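Side-chain contact in MMACHC-like protein (Caenorhabditis elegans, PDB 5UJC), which binds cobalamin and probably removes cyanide from cyanocobalamin with flavin and NADPH, and alkyl groups from alkylcobalamins with glutathione: residues 123-126 against 130-133. Residues are numbered along the deposited sequence; the frame is centred on the assembly and turned at random.
Sequences SMTP and PKIL
The backbone carbonyl of Ser123 holds Lys131 through its amide, and the lysine chain then covers the neighbouring peptide, an instance of main-chain polarity and side-chain methylenes sharing one small interface. Lys131 N donates to Ser123 O at 2.9 Å in a nearly straight bond (167° at the hydrogen), with the donor lying above the carbonyl plane. The same oxygen receives a CA-H...O contact from Pro130 CA at 3.4 Å and lies 2.8 Å from a water oxygen placed to donate to it, although that water has more acceptors in reach than protons; the water accepts from Ile132 N at 3.0 Å.

With CG set beside its own backbone N (chi1 -63°), Lys131 lays CG over the face of the Met124-Thr125 peptide, 3.7 Å from Met124 C, while Ser123 CB flanks CG at 4.0 Å. CD still passes Met124 O at 4.1 Å before a bend at chi3 (84°) carries the rest of the chain away from that carbonyl. CG2 of Thr125 adds a looser contact, 4.4 Å from Lys131 CG, while Thr125 OG1 accepts from Arg129 N within the intervening turn. The Ser123 hydroxyl bonds to His120 N, at the end of strand 117-120.

Met124 and Pro130 form a single beta bridge within the loop between strand 117-120 and helix 134-140. Ile132 O bonds to an amide nitrogen of the bound methylcobalamin, and Pro130 also lines its pocket. Backbone bonds, with lysine methylenes packed over the adjoining peptide, probably help hold the segment that presents Ile132 O to the cobalamin.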
loop_
_atom_site.group_PDB
_atom_site.type_symbol
_atom_site.label_atom_id
_atom_site.label_comp_id
_atom_site.label_asym_id
_atom_site.label_seq_id
_atom_site.Cartn_x
_atom_site.Cartn_y
_atom_site.Cartn_z
ATOM N N SER A 123 -8.415 6.205 -2.948
ATOM C CA SER A 123 -9.315 7.353 -2.725
ATOM C C SER A 123 -9.049 8.434 -3.769
ATOM O O SER A 123 -7.897 8.791 -4.015
ATOM C CB SER A 123 -9.130 7.938 -1.328
ATOM O OG SER A 123 -9.526 7.025 -0.329
ATOM N N MET A 124 -10.123 8.985 -4.329
ATOM C CA MET A 124 -10.047 10.054 -5.319
ATOM C C MET A 124 -11.016 11.179 -5.058
ATOM O O MET A 124 -12.049 10.988 -4.456
ATOM C CB MET A 124 -10.308 9.498 -6.722
ATOM C CG MET A 124 -11.714 9.054 -6.972
ATOM S SD MET A 124 -11.990 8.503 -8.650
ATOM C CE MET A 124 -13.790 8.583 -8.682
ATOM N N THR A 125 -10.681 12.359 -5.603
ATOM C CA THR A 125 -11.636 13.454 -5.746
ATOM C C THR A 125 -12.593 13.174 -6.923
ATOM O O THR A 125 -12.363 12.258 -7.707
ATOM C CB THR A 125 -10.924 14.769 -6.032
ATOM O OG1 THR A 125 -10.351 14.718 -7.340
ATOM C CG2 THR A 125 -9.828 15.047 -4.983
ATOM N N PRO A 126 -13.636 14.004 -7.090
ATOM C CA PRO A 126 -14.547 13.720 -8.226
ATOM C C PRO A 126 -13.912 13.909 -9.593
ATOM O O PRO A 126 -14.404 13.368 -10.578
ATOM C CB PRO A 126 -15.711 14.683 -7.991
ATOM C CG PRO A 126 -15.697 14.918 -6.506
ATOM C CD PRO A 126 -14.233 14.958 -6.142
ATOM N N PRO A 130 -5.952 11.360 -7.179
ATOM C CA PRO A 130 -5.749 10.663 -5.914
ATOM C C PRO A 130 -5.696 11.635 -4.749
ATOM O O PRO A 130 -5.087 12.677 -4.848
ATOM C CB PRO A 130 -4.404 9.961 -6.105
ATOM C CG PRO A 130 -4.268 9.823 -7.574
ATOM C CD PRO A 130 -4.881 11.067 -8.137
ATOM N N LYS A 131 -6.361 11.283 -3.653
ATOM C CA LYS A 131 -6.369 12.143 -2.485
ATOM C C LYS A 131 -5.057 12.195 -1.759
ATOM O O LYS A 131 -4.768 13.203 -1.098
ATOM C CB LYS A 131 -7.484 11.744 -1.529
ATOM C CG LYS A 131 -8.864 11.899 -2.122
ATOM C CD LYS A 131 -9.950 12.040 -1.061
ATOM C CE LYS A 131 -10.067 13.479 -0.586
ATOM N NZ LYS A 131 -11.450 13.808 -0.114
ATOM N N ILE A 132 -4.275 11.114 -1.807
ATOM C CA ILE A 132 -2.963 11.107 -1.180
ATOM C C ILE A 132 -2.027 10.205 -1.953
ATOM O O ILE A 132 -2.450 9.159 -2.483
ATOM C CB ILE A 132 -3.046 10.730 0.310
ATOM C CG1 ILE A 132 -1.739 11.120 1.033
ATOM C CG2 ILE A 132 -3.376 9.256 0.493
ATOM C CD1 ILE A 132 -1.873 11.118 2.527
ATOM N N LEU A 133 -0.776 10.651 -2.106
ATOM C CA LEU A 133 0.199 9.940 -2.932
ATOM C C LEU A 133 1.022 9.023 -2.056
ATOM O O LEU A 133 1.881 9.464 -1.284
ATOM C CB LEU A 133 1.079 10.942 -3.701
ATOM C CG LEU A 133 0.304 11.774 -4.728
ATOM C CD1 LEU A 133 1.233 12.731 -5.401
ATOM C CD2 LEU A 133 -0.407 10.885 -5.752
HETATM O O HOH W 1 -5.494 8.454 -2.656
#